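Local coordinates for protein bradyzoite pseudokinase 1 (Toxoplasma gondii, PDB 6M7Z) that is a divergent kinase lacking the glycine-rich loop that regulates the membrane ultrastructure of the parasitophorous vacuole, at residues Phe125-Leu137 with Leu172-Val184. Residues are numbered along the deposited sequence; the frame is centred on the assembly and turned at random.
Sequences FHPLSKGLVGDML and LNSFSVLPDGTVV
Val133 begins the helix that follows the hinge of this kinase fold, and it sits against the strand 175-177, which with 183-185 forms the hairpin beyond the region equivalent to the catalytic loop. The closely packed part centres on Val133. The branched Val133 suits a buried wedge: its CG1 lies anti to the backbone N (chi1 170°) and faces Leu172, while CG2 drops onto Phe175 CB at 3.6 Å and also nears Val177 and Val183. Its own N donates to Phe175 O. One turn along the helix from Leu132, the flexible thioether of Met136 crosses Val177 at about a right angle, Met136 SD 3.6 Å from Val177 CG2. Gly134, with no side chain, lets both Leu172 CB (3.8 Å from Gly134 CA) and Asn173 OD1 come close. Two backbone hydrogen bonds join the strands, Lys130 N to Val177 O at 2.8 Å and Val177 N to Gly131 O. The loose, solvent side lies at Lys130 and Pro179: the long, bent Lys130 passes Pro179 with its aliphatic CG, then turns its amine away. Asn173, carrying both donor and acceptor, serves the helix start: OD1 takes Asp135 N in the amide plane, on a lone pair, while ND2 meets Asp135 OD1 at 3.2 Å from above the carboxylate plane.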
ATOM      1  N   PHE A 125       0.112  -9.942  -7.998  1.00 28.33           N
ATOM      2  CA  PHE A 125      -0.887  -9.219  -8.738  1.00 27.89           C
ATOM      3  C   PHE A 125      -1.716  -8.381  -7.750  1.00 28.11           C
ATOM      4  O   PHE A 125      -1.996  -8.796  -6.622  1.00 28.32           O
ATOM      5  CB  PHE A 125      -1.691 -10.193  -9.597  1.00 27.61           C
ATOM      6  CG  PHE A 125      -0.907 -10.769 -10.754  1.00 27.03           C
ATOM      7  CD1 PHE A 125      -0.121 -11.898 -10.594  1.00 26.49           C
ATOM      8  CD2 PHE A 125      -0.919 -10.151 -11.998  1.00 27.01           C
ATOM      9  CE1 PHE A 125       0.635 -12.395 -11.648  1.00 26.46           C
ATOM     10  CE2 PHE A 125      -0.159 -10.647 -13.047  1.00 26.70           C
ATOM     11  CZ  PHE A 125       0.613 -11.777 -12.878  1.00 26.99           C
ATOM     12  N   HIS A 126      -2.059  -7.166  -8.182  1.00 28.22           N
ATOM     13  CA  HIS A 126      -2.893  -6.236  -7.447  1.00 28.62           C
ATOM     14  C   HIS A 126      -3.986  -5.721  -8.368  1.00 29.07           C
ATOM     15  O   HIS A 126      -3.815  -5.711  -9.580  1.00 28.86           O
ATOM     16  CB  HIS A 126      -2.083  -5.036  -6.935  1.00 28.65           C
ATOM     17  CG  HIS A 126      -1.038  -5.384  -5.941  1.00 28.72           C
ATOM     18  ND1 HIS A 126      -1.346  -5.907  -4.713  1.00 29.47           N
ATOM     19  CD2 HIS A 126       0.305  -5.264  -5.991  1.00 28.62           C
ATOM     20  CE1 HIS A 126      -0.224  -6.114  -4.040  1.00 30.00           C
ATOM     21  NE2 HIS A 126       0.806  -5.743  -4.814  1.00 28.68           N
ATOM     22  N   PRO A 127      -5.101  -5.193  -7.816  1.00 30.06           N
ATOM     23  CA  PRO A 127      -6.031  -4.416  -8.617  1.00 31.07           C
ATOM     24  C   PRO A 127      -5.240  -3.230  -9.186  1.00 31.60           C
ATOM     25  O   PRO A 127      -4.337  -2.711  -8.514  1.00 30.24           O
ATOM     26  CB  PRO A 127      -7.109  -3.946  -7.638  1.00 31.82           C
ATOM     27  CG  PRO A 127      -6.912  -4.762  -6.383  1.00 31.44           C
ATOM     28  CD  PRO A 127      -5.481  -5.251  -6.396  1.00 30.38           C
ATOM     29  N   LEU A 128      -5.547  -2.836 -10.424  1.00 33.79           N
ATOM     30  CA  LEU A 128      -4.888  -1.697 -11.015  1.00 35.51           C
ATOM     31  C   LEU A 128      -5.473  -0.440 -10.385  1.00 39.07           C
ATOM     32  O   LEU A 128      -6.658  -0.169 -10.522  1.00 39.00           O
ATOM     33  CB  LEU A 128      -5.103  -1.706 -12.522  1.00 36.64           C
ATOM     34  CG  LEU A 128      -4.518  -0.515 -13.262  1.00 38.39           C
ATOM     35  CD1 LEU A 128      -3.029  -0.332 -12.933  1.00 37.38           C
ATOM     36  CD2 LEU A 128      -4.769  -0.692 -14.761  1.00 38.90           C
ATOM     37  N   SER A 129      -4.638   0.307  -9.657  1.00 44.82           N
ATOM     38  CA  SER A 129      -5.100   1.463  -8.902  1.00 45.47           C
ATOM     39  C   SER A 129      -5.331   2.639  -9.859  1.00 42.27           C
ATOM     40  O   SER A 129      -4.734   2.702 -10.942  1.00 40.18           O
ATOM     41  CB  SER A 129      -4.124   1.812  -7.808  1.00 45.55           C
ATOM     42  OG  SER A 129      -3.163   2.767  -8.251  1.00 49.93           O
ATOM     43  N   LYS A 130      -6.203   3.559  -9.438  1.00 43.31           N
ATOM     44  CA  LYS A 130      -6.468   4.793 -10.170  1.00 45.57           C
ATOM     45  C   LYS A 130      -5.275   5.741 -10.058  1.00 43.63           C
ATOM     46  O   LYS A 130      -5.120   6.597 -10.911  1.00 44.37           O
ATOM     47  CB  LYS A 130      -7.725   5.486  -9.637  1.00 50.30           C
ATOM     48  CG  LYS A 130      -9.036   4.816 -10.011  1.00 58.42           C
ATOM     49  CD  LYS A 130      -9.547   5.203 -11.425  1.00 66.05           C
ATOM     50  CE  LYS A 130     -10.267   4.079 -12.146  1.00 78.00           C
ATOM     51  NZ  LYS A 130      -9.993   4.078 -13.605  1.00 75.55           N
ATOM     52  N   GLY A 131      -4.472   5.596  -8.995  1.00 41.24           N
ATOM     53  CA  GLY A 131      -3.263   6.367  -8.825  1.00 38.71           C
ATOM     54  C   GLY A 131      -2.754   6.308  -7.399  1.00 38.62           C
ATOM     55  O   GLY A 131      -3.465   5.837  -6.480  1.00 41.25           O
ATOM     56  N   LEU A 132      -1.500   6.740  -7.230  1.00 31.22           N
ATOM     57  CA  LEU A 132      -0.893   6.920  -5.929  1.00 28.89           C
ATOM     58  C   LEU A 132      -1.294   8.299  -5.406  1.00 27.37           C
ATOM     59  O   LEU A 132      -1.403   9.231  -6.185  1.00 26.88           O
ATOM     60  CB  LEU A 132       0.628   6.785  -6.085  1.00 29.80           C
ATOM     61  CG  LEU A 132       1.111   5.484  -6.733  1.00 30.85           C
ATOM     62  CD1 LEU A 132       2.624   5.408  -6.717  1.00 31.74           C
ATOM     63  CD2 LEU A 132       0.524   4.257  -6.031  1.00 30.05           C
ATOM     64  N   VAL A 133      -1.523   8.420  -4.095  1.00 26.18           N
ATOM     65  CA  VAL A 133      -2.152   9.611  -3.544  1.00 26.20           C
ATOM     66  C   VAL A 133      -1.249  10.836  -3.766  1.00 25.57           C
ATOM     67  O   VAL A 133      -1.729  11.905  -4.127  1.00 25.15           O
ATOM     68  CB  VAL A 133      -2.475   9.418  -2.053  1.00 27.82           C
ATOM     69  CG1 VAL A 133      -2.910  10.734  -1.397  1.00 29.12           C
ATOM     70  CG2 VAL A 133      -3.551   8.359  -1.870  1.00 29.28           C
ATOM     71  N   GLY A 134       0.065  10.676  -3.520  1.00 26.37           N
ATOM     72  CA  GLY A 134       1.006  11.783  -3.698  1.00 27.19           C
ATOM     73  C   GLY A 134       0.983  12.320  -5.127  1.00 27.20           C
ATOM     74  O   GLY A 134       0.824  13.516  -5.358  1.00 25.72           O
ATOM     75  N   ASP A 135       1.123  11.408  -6.097  1.00 29.01           N
ATOM     76  CA  ASP A 135       1.085  11.755  -7.515  1.00 31.69           C
ATOM     77  C   ASP A 135      -0.243  12.429  -7.877  1.00 32.08           C
ATOM     78  O   ASP A 135      -0.251  13.399  -8.605  1.00 35.85           O
ATOM     79  CB  ASP A 135       1.291  10.525  -8.396  1.00 33.42           C
ATOM     80  CG  ASP A 135       2.687   9.938  -8.282  1.00 38.07           C
ATOM     81  OD1 ASP A 135       3.585  10.629  -7.714  1.00 35.77           O
ATOM     82  OD2 ASP A 135       2.863   8.776  -8.729  1.00 42.16           O
ATOM     83  N   MET A 136      -1.359  11.894  -7.389  1.00 32.51           N
ATOM     84  CA  MET A 136      -2.655  12.429  -7.742  1.00 36.96           C
ATOM     85  C   MET A 136      -2.793  13.883  -7.271  1.00 38.23           C
ATOM     86  O   MET A 136      -3.289  14.729  -8.026  1.00 39.87           O
ATOM     87  CB  MET A 136      -3.774  11.601  -7.117  1.00 45.00           C
ATOM     88  CG  MET A 136      -4.010  10.308  -7.823  1.00 50.03           C
ATOM     89  SD  MET A 136      -5.148   9.293  -6.877  1.00 56.46           S
ATOM     90  CE  MET A 136      -6.717   9.966  -7.436  1.00 68.28           C
ATOM     91  N   LEU A 137      -2.365  14.164  -6.031  1.00 35.43           N
ATOM     92  CA  LEU A 137      -2.486  15.507  -5.475  1.00 35.16           C
ATOM     93  C   LEU A 137      -1.516  16.466  -6.174  1.00 33.08           C
ATOM     94  O   LEU A 137      -1.835  17.607  -6.356  1.00 33.49           O
ATOM     95  CB  LEU A 137      -2.197  15.469  -3.972  1.00 37.22           C
ATOM     96  CG  LEU A 137      -3.187  14.681  -3.132  1.00 42.16           C
ATOM     97  CD1 LEU A 137      -2.843  14.784  -1.672  1.00 42.33           C
ATOM     98  CD2 LEU A 137      -4.596  15.167  -3.367  1.00 45.38           C
ATOM     99  N   LEU A 172       3.288   9.621   1.194  1.00 27.32           N
ATOM    100  CA  LEU A 172       2.009   9.777   0.535  1.00 27.45           C
ATOM    101  C   LEU A 172       1.786   8.694  -0.511  1.00 27.16           C
ATOM    102  O   LEU A 172       0.674   8.189  -0.638  1.00 28.17           O
ATOM    103  CB  LEU A 172       1.906  11.158  -0.107  1.00 28.43           C
ATOM    104  CG  LEU A 172       1.397  12.248   0.828  1.00 28.72           C
ATOM    105  CD1 LEU A 172       1.315  13.550   0.070  1.00 30.12           C
ATOM    106  CD2 LEU A 172       0.041  11.893   1.406  1.00 27.96           C
ATOM    107  N   ASN A 173       2.828   8.348  -1.263  1.00 26.88           N
ATOM    108  CA  ASN A 173       2.692   7.374  -2.381  1.00 27.07           C
ATOM    109  C   ASN A 173       2.629   5.927  -1.860  1.00 26.61           C
ATOM    110  O   ASN A 173       2.463   5.013  -2.662  1.00 27.42           O
ATOM    111  CB  ASN A 173       3.782   7.560  -3.439  1.00 27.30           C
ATOM    112  CG  ASN A 173       3.515   8.724  -4.379  1.00 28.12           C
ATOM    113  OD1 ASN A 173       2.392   9.232  -4.495  1.00 28.39           O
ATOM    114  ND2 ASN A 173       4.557   9.158  -5.066  1.00 28.75           N
ATOM    115  N   SER A 174       2.725   5.718  -0.544  1.00 25.80           N
ATOM    116  CA  SER A 174       2.432   4.432   0.047  1.00 25.94           C
ATOM    117  C   SER A 174       0.941   4.128  -0.100  1.00 26.66           C
ATOM    118  O   SER A 174       0.556   2.982  -0.096  1.00 26.91           O
ATOM    119  CB  SER A 174       2.836   4.376   1.502  1.00 25.58           C
ATOM    120  OG  SER A 174       4.229   4.563   1.671  1.00 25.22           O
ATOM    121  N   PHE A 175       0.127   5.178  -0.203  1.00 28.21           N
ATOM    122  CA  PHE A 175      -1.308   5.100  -0.276  1.00 29.07           C
ATOM    123  C   PHE A 175      -1.733   5.167  -1.742  1.00 30.52           C
ATOM    124  O   PHE A 175      -1.177   5.942  -2.526  1.00 31.73           O
ATOM    125  CB  PHE A 175      -1.940   6.220   0.555  1.00 28.77           C
ATOM    126  CG  PHE A 175      -1.650   6.125   2.036  1.00 28.22           C
ATOM    127  CD1 PHE A 175      -2.453   5.375   2.879  1.00 28.58           C
ATOM    128  CD2 PHE A 175      -0.554   6.768   2.585  1.00 27.92           C
ATOM    129  CE1 PHE A 175      -2.175   5.286   4.234  1.00 28.78           C
ATOM    130  CE2 PHE A 175      -0.267   6.670   3.938  1.00 27.79           C
ATOM    131  CZ  PHE A 175      -1.075   5.935   4.761  1.00 28.71           C
ATOM    132  N   SER A 176      -2.726   4.349  -2.103  1.00 32.53           N
ATOM    133  CA  SER A 176      -3.265   4.358  -3.457  1.00 34.60           C
ATOM    134  C   SER A 176      -4.799   4.271  -3.421  1.00 38.07           C
ATOM    135  O   SER A 176      -5.400   3.899  -2.422  1.00 36.90           O
ATOM    136  CB  SER A 176      -2.647   3.281  -4.293  1.00 34.07           C
ATOM    137  OG  SER A 176      -3.061   1.991  -3.879  1.00 33.02           O
ATOM    138  N   VAL A 177      -5.415   4.668  -4.529  1.00 38.27           N
ATOM    139  CA  VAL A 177      -6.845   4.744  -4.638  1.00 39.63           C
ATOM    140  C   VAL A 177      -7.293   3.602  -5.547  1.00 41.15           C
ATOM    141  O   VAL A 177      -6.891   3.552  -6.702  1.00 39.21           O
ATOM    142  CB  VAL A 177      -7.292   6.106  -5.203  1.00 40.77           C
ATOM    143  CG1 VAL A 177      -8.812   6.185  -5.296  1.00 42.33           C
ATOM    144  CG2 VAL A 177      -6.733   7.271  -4.393  1.00 37.87           C
ATOM    145  N   LEU A 178      -8.104   2.681  -5.011  1.00 44.04           N
ATOM    146  CA  LEU A 178      -8.590   1.551  -5.799  1.00 46.95           C
ATOM    147  C   LEU A 178      -9.689   2.051  -6.735  1.00 49.01           C
ATOM    148  O   LEU A 178     -10.234   3.148  -6.557  1.00 47.57           O
ATOM    149  CB  LEU A 178      -9.093   0.448  -4.864  1.00 47.65           C
ATOM    150  CG  LEU A 178      -8.030  -0.186  -3.957  1.00 46.11           C
ATOM    151  CD1 LEU A 178      -8.626  -1.311  -3.123  1.00 45.63           C
ATOM    152  CD2 LEU A 178      -6.851  -0.693  -4.773  1.00 44.65           C
ATOM    153  N   PRO A 179     -10.030   1.288  -7.804  1.00 49.05           N
ATOM    154  CA  PRO A 179     -11.112   1.684  -8.706  1.00 52.05           C
ATOM    155  C   PRO A 179     -12.434   2.016  -7.990  1.00 53.54           C
ATOM    156  O   PRO A 179     -13.098   2.965  -8.393  1.00 55.94           O
ATOM    157  CB  PRO A 179     -11.239   0.497  -9.652  1.00 51.27           C
ATOM    158  CG  PRO A 179      -9.838  -0.066  -9.684  1.00 50.07           C
ATOM    159  CD  PRO A 179      -9.342   0.072  -8.258  1.00 48.69           C
ATOM    160  N   ASP A 180     -12.779   1.314  -6.905  1.00 50.42           N
ATOM    161  CA  ASP A 180     -14.043   1.617  -6.223  1.00 55.52           C
ATOM    162  C   ASP A 180     -13.923   2.874  -5.335  1.00 60.80           C
ATOM    163  O   ASP A 180     -14.911   3.279  -4.709  1.00 71.42           O
ATOM    164  CB  ASP A 180     -14.582   0.395  -5.469  1.00 53.61           C
ATOM    165  CG  ASP A 180     -13.772  -0.020  -4.256  1.00 58.62           C
ATOM    166  OD1 ASP A 180     -12.759   0.680  -3.945  1.00 56.87           O
ATOM    167  OD2 ASP A 180     -14.158  -1.050  -3.642  1.00 54.84           O
ATOM    168  N   GLY A 181     -12.728   3.481  -5.255  1.00 62.34           N
ATOM    169  CA  GLY A 181     -12.504   4.743  -4.512  1.00 50.32           C
ATOM    170  C   GLY A 181     -11.983   4.542  -3.091  1.00 44.38           C
ATOM    171  O   GLY A 181     -11.721   5.540  -2.391  1.00 45.08           O
ATOM    172  N   THR A 182     -11.842   3.284  -2.640  1.00 40.93           N
ATOM    173  CA  THR A 182     -11.206   2.972  -1.359  1.00 39.69           C
ATOM    174  C   THR A 182      -9.740   3.415  -1.414  1.00 39.66           C
ATOM    175  O   THR A 182      -9.072   3.181  -2.421  1.00 39.75           O
ATOM    176  CB  THR A 182     -11.250   1.468  -1.046  1.00 40.38           C
ATOM    177  OG1 THR A 182     -12.562   0.969  -1.280  1.00 41.03           O
ATOM    178  CG2 THR A 182     -10.863   1.143   0.380  1.00 40.56           C
ATOM    179  N   VAL A 183      -9.261   4.059  -0.344  1.00 38.23           N
ATOM    180  CA  VAL A 183      -7.859   4.425  -0.211  1.00 36.83           C
ATOM    181  C   VAL A 183      -7.198   3.414   0.723  1.00 34.89           C
ATOM    182  O   VAL A 183      -7.635   3.248   1.844  1.00 33.67           O
ATOM    183  CB  VAL A 183      -7.699   5.864   0.306  1.00 37.51           C
ATOM    184  CG1 VAL A 183      -6.254   6.210   0.594  1.00 39.15           C
ATOM    185  CG2 VAL A 183      -8.311   6.862  -0.654  1.00 37.52           C
ATOM    186  N   VAL A 184      -6.122   2.779   0.238  1.00 34.68           N
ATOM    187  CA  VAL A 184      -5.472   1.653   0.914  1.00 34.01           C
ATOM    188  C   VAL A 184      -3.973   1.926   1.074  1.00 31.80           C
ATOM    189  O   VAL A 184      -3.385   2.657   0.296  1.00 28.89           O
ATOM    190  CB  VAL A 184      -5.708   0.320   0.176  1.00 36.22           C
ATOM    191  CG1 VAL A 184      -7.206   0.018   0.079  1.00 37.94           C
ATOM    192  CG2 VAL A 184      -5.047   0.298  -1.198  1.00 35.18           C
TER